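MerB2 (Bacillus megaterium, PDB 5C17) probably cleaves carbon-mercury bonds as an organomercurial lyase, and holds a mercury(II) ion between two cysteines in its active site. Local coordinates at residues T48-T52 with K53-S57; Q37-T40 with E41-I45. One frame throughout, in Å; residues are numbered along the deposited sequence.

Contact 1: T48-T52 with K53-S57; sequences TGINT and KTVQS
N51 caps the helix that follows it with its own side chain: OD1 accepts from the backbone N of T54 at 2.8 Å, with an N-H...O angle of 144°. The donor stands 25° out of the amide's carbonyl plane. With CG anti to the backbone N (chi1 156°), the amide reaches forward over the first turn, and OD1 also lies 3.1 Å from K53 CB. The oxygen thus takes up an N-H of the first turn, for which the helix itself has no earlier carbonyl to offer. The backbone of the same residue begins the regular helical ladder, since V55 N donates to N51 O at 3.0 Å. One residue on, Q56 N repeats the pattern with T52 O at 3.1 Å.

Before the cap, an ST turn shapes the chain: I50 N donates to T48 OG1 over 3.1 Å, and G49 passes through positive phi as helix 41-48 ends. T48 OG1 is also bonded to L44 O. The turn delivers I50 to the new helix, where its CG2 meets T54 CG2 at 3.7 Å, the two side chains crossing at about a right angle, and its CB packs on V55 CG2. In the chain, this link runs from helix 41-48 into helix 52-64; V55 rests on L44 and I45 of the former, while I50 reaches I25 of helix 22-34.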
loop_
_atom_site.group_PDB
_atom_site.type_symbol
_atom_site.label_atom_id
_atom_site.label_comp_id
_atom_site.label_asym_id
_atom_site.label_seq_id
_atom_site.Cartn_x
_atom_site.Cartn_y
_atom_site.Cartn_z
ATOM N N THR A 48 12.443 9.921 -16.883
ATOM C CA THR A 48 13.561 9.182 -16.301
ATOM C C THR A 48 14.796 9.191 -17.198
ATOM O O THR A 48 15.907 8.978 -16.707
ATOM C CB THR A 48 13.250 7.712 -16.003
ATOM O OG1 THR A 48 13.055 6.998 -17.221
ATOM C CG2 THR A 48 12.050 7.569 -15.093
ATOM N N GLY A 49 14.604 9.352 -18.502
ATOM C CA GLY A 49 15.714 9.254 -19.426
ATOM C C GLY A 49 16.202 7.835 -19.678
ATOM O O GLY A 49 17.229 7.638 -20.320
ATOM N N ILE A 50 15.476 6.843 -19.164
ATOM C CA ILE A 50 15.848 5.444 -19.320
ATOM C C ILE A 50 15.462 4.967 -20.726
ATOM O O ILE A 50 14.466 5.398 -21.272
ATOM C CB ILE A 50 15.169 4.610 -18.200
ATOM C CG1 ILE A 50 15.698 5.069 -16.834
ATOM C CG2 ILE A 50 15.427 3.120 -18.373
ATOM C CD1 ILE A 50 14.956 4.530 -15.657
ATOM N N ASN A 51 16.274 4.081 -21.291
ATOM C CA ASN A 51 16.015 3.495 -22.600
ATOM C C ASN A 51 14.595 2.953 -22.661
ATOM O O ASN A 51 14.086 2.414 -21.678
ATOM C CB ASN A 51 17.015 2.375 -22.895
ATOM C CG ASN A 51 16.488 1.373 -23.903
ATOM O OD1 ASN A 51 15.952 0.328 -23.535
ATOM N ND2 ASN A 51 16.638 1.688 -25.184
ATOM N N THR A 52 13.958 3.090 -23.817
ATOM C CA THR A 52 12.548 2.725 -23.934
ATOM C C THR A 52 12.324 1.222 -23.745
ATOM O O THR A 52 11.307 0.828 -23.186
ATOM C CB THR A 52 11.914 3.233 -25.264
ATOM O OG1 THR A 52 12.433 2.496 -26.363
ATOM C CG2 THR A 52 12.212 4.701 -25.456
ATOM N N LYS A 53 13.271 0.387 -24.163
ATOM C CA LYS A 53 13.118 -1.055 -23.978
ATOM C C LYS A 53 13.218 -1.435 -22.504
ATOM O O LYS A 53 12.521 -2.334 -22.037
ATOM C CB LYS A 53 14.135 -1.835 -24.814
ATOM C CG LYS A 53 13.848 -1.746 -26.315
ATOM C CD LYS A 53 14.701 -2.722 -27.118
ATOM C CE LYS A 53 14.237 -2.811 -28.571
ATOM N NZ LYS A 53 12.763 -3.089 -28.711
ATOM N N THR A 54 14.070 -0.739 -21.761
ATOM C CA THR A 54 14.212 -1.006 -20.325
ATOM C C THR A 54 12.981 -0.527 -19.577
ATOM O O THR A 54 12.483 -1.224 -18.696
ATOM C CB THR A 54 15.485 -0.366 -19.755
ATOM O OG1 THR A 54 16.617 -0.923 -20.420
ATOM C CG2 THR A 54 15.623 -0.608 -18.251
ATOM N N VAL A 55 12.447 0.637 -19.926
ATOM C CA VAL A 55 11.210 1.073 -19.297
ATOM C C VAL A 55 10.121 0.026 -19.514
ATOM O O VAL A 55 9.410 -0.346 -18.593
ATOM C CB VAL A 55 10.752 2.431 -19.830
ATOM C CG1 VAL A 55 9.324 2.758 -19.361
ATOM C CG2 VAL A 55 11.732 3.515 -19.387
ATOM N N GLN A 56 9.986 -0.446 -20.744
ATOM C CA GLN A 56 8.978 -1.430 -21.071
ATOM C C GLN A 56 9.139 -2.701 -20.236
ATOM O O GLN A 56 8.168 -3.208 -19.672
ATOM C CB GLN A 56 9.060 -1.747 -22.562
ATOM C CG GLN A 56 8.219 -2.930 -23.036
ATOM C CD GLN A 56 8.293 -3.105 -24.560
ATOM O OE1 GLN A 56 7.289 -2.980 -25.259
ATOM N NE2 GLN A 56 9.492 -3.371 -25.073
ATOM N N SER A 57 10.363 -3.211 -20.144
ATOM C CA SER A 57 10.572 -4.474 -19.446
ATOM C C SER A 57 10.411 -4.337 -17.942
ATOM O O SER A 57 9.852 -5.232 -17.298
ATOM C CB SER A 57 11.923 -5.085 -19.810
ATOM O OG SER A 57 12.996 -4.271 -19.394
#

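Contact 2: Q37-T40 with E41-I45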
loop_
_atom_site.group_PDB
_atom_site.type_symbol
_atom_site.label_atom_id
_atom_site.label_comp_id
_atom_site.label_asym_id
_atom_site.label_seq_id
_atom_site.Cartn_x
_atom_site.Cartn_y
_atom_site.Cartn_z
ATOM N N GLN A 37 -1.967 12.088 -10.653
ATOM C CA GLN A 37 -1.702 12.011 -12.083
ATOM C C GLN A 37 -1.404 10.578 -12.495
ATOM O O GLN A 37 -0.394 10.006 -12.091
ATOM C CB GLN A 37 -0.513 12.919 -12.419
ATOM C CG GLN A 37 -0.049 12.876 -13.874
ATOM C CD GLN A 37 -1.107 13.360 -14.848
ATOM O OE1 GLN A 37 -1.475 14.542 -14.851
ATOM N NE2 GLN A 37 -1.608 12.446 -15.688
ATOM N N ALA A 38 -2.266 10.008 -13.334
ATOM C CA ALA A 38 -1.998 8.711 -13.931
ATOM C C ALA A 38 -0.737 8.800 -14.781
ATOM O O ALA A 38 -0.395 9.880 -15.302
ATOM C CB ALA A 38 -3.165 8.262 -14.766
ATOM N N VAL A 39 -0.069 7.669 -14.951
ATOM C CA VAL A 39 1.241 7.620 -15.580
ATOM C C VAL A 39 1.203 6.781 -16.845
ATOM O O VAL A 39 0.555 5.745 -16.905
ATOM C CB VAL A 39 2.287 7.040 -14.588
ATOM C CG1 VAL A 39 3.663 6.989 -15.210
ATOM C CG2 VAL A 39 2.324 7.889 -13.323
ATOM N N THR A 40 1.903 7.250 -17.865
ATOM C CA THR A 40 2.057 6.505 -19.104
ATOM C C THR A 40 3.511 6.159 -19.337
ATOM O O THR A 40 4.397 6.747 -18.718
ATOM C CB THR A 40 1.612 7.320 -20.293
ATOM O OG1 THR A 40 2.429 8.493 -20.386
ATOM C CG2 THR A 40 0.157 7.715 -20.174
ATOM N N GLU A 41 3.759 5.197 -20.224
ATOM C CA GLU A 41 5.137 4.825 -20.495
ATOM C C GLU A 41 5.897 5.968 -21.159
ATOM O O GLU A 41 7.076 6.144 -20.880
ATOM C CB GLU A 41 5.275 3.516 -21.281
ATOM C CG GLU A 41 4.996 2.282 -20.456
ATOM C CD GLU A 41 5.360 0.974 -21.155
ATOM O OE1 GLU A 41 6.374 0.911 -21.901
ATOM O OE2 GLU A 41 4.622 -0.005 -20.953
ATOM N N SER A 42 5.240 6.757 -22.018
ATOM C CA SER A 42 5.919 7.909 -22.608
ATOM C C SER A 42 6.368 8.877 -21.528
ATOM O O SER A 42 7.473 9.398 -21.596
ATOM C CB SER A 42 5.061 8.649 -23.622
ATOM O OG SER A 42 3.890 9.186 -23.070
ATOM N N SER A 43 5.551 9.108 -20.509
ATOM C CA SER A 43 5.928 10.055 -19.477
ATOM C C SER A 43 7.141 9.511 -18.714
ATOM O O SER A 43 8.055 10.263 -18.380
ATOM C CB SER A 43 4.756 10.367 -18.532
ATOM O OG SER A 43 4.428 9.283 -17.662
ATOM N N LEU A 44 7.160 8.197 -18.475
ATOM C CA LEU A 44 8.294 7.574 -17.790
ATOM C C LEU A 44 9.567 7.691 -18.611
ATOM O O LEU A 44 10.626 8.014 -18.085
ATOM C CB LEU A 44 8.000 6.111 -17.499
ATOM C CG LEU A 44 7.013 5.895 -16.364
ATOM C CD1 LEU A 44 6.658 4.420 -16.299
ATOM C CD2 LEU A 44 7.586 6.364 -15.044
ATOM N N ILE A 45 9.466 7.423 -19.903
ATOM C CA ILE A 45 10.604 7.522 -20.775
ATOM C C ILE A 45 11.147 8.952 -20.768
ATOM O O ILE A 45 12.343 9.178 -20.569
ATOM C CB ILE A 45 10.186 7.112 -22.193
ATOM C CG1 ILE A 45 9.958 5.605 -22.249
ATOM C CG2 ILE A 45 11.226 7.564 -23.234
ATOM C CD1 ILE A 45 9.153 5.188 -23.461
#
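T40 O takes two donors at the start of helix 41-48: the backbone N of L44, at 3.1 Å and an N-H...O angle of 158°, and, in the modelled one of its two conformers, the hydroxyl of S43, with OG at 2.7 Å. That hydroxyl lies 21° out of the carbonyl plane. In this conformer S43 OG is placed between its own backbone N and carbonyl carbon (chi1 72°), a rotation that turns it back toward T40 O. T40 occupies the N-cap position, and its OG1 shares a hydrogen bond with S42 OG at 3.1 Å, in which either hydroxyl could donate. This bond joins the N-cap side chain to the residue two positions on.

Beside these polar groups, V39 CG1, anti to the backbone N, makes an apolar contact with L44 CG at 3.7 Å, the valine and leucine side chains crossing at about a right angle. The same methyl is in van der Waals contact with S43 OG of the given conformer, at 3.4 Å. Replacing L44 by an alanine is likely to leave V39 CG1 without its apolar partner and to open a gap against T28, I29 and V59. Farther back, Q37 NE2 donates to A38 O at 2.9 Å, in the carbonyl plane and on a lone pair, which fixes the Q37 amide on its own neighbour's carbonyl.

The segment leads from helix 22-34 into helix 41-48. V39 pairs through its backbone with I76 of strand 76-79 and packs on S32, whereas L44 lies between helices 22-34 and 52-64.

Contacts 2 and 1 follow in series along the chain, each a loop turning into a helix, with centres 11 Å apart. Contact 1 is a surface junction, four of its eight touching residues being exposed, while contact 2 is partly buried and holds two buried residues out of six. Their capping chemistry also differs: an asparagine amide accepts from the helix backbone at the outer junction, whereas serine and threonine hydroxyls bond around the cap in the inner one. The two meet where helices 41-48 and 52-64 pack, as T52 CG2 lies 3.7 Å from I45 CD1 and V55 CG1 lies 4.1 Å from L44 CB.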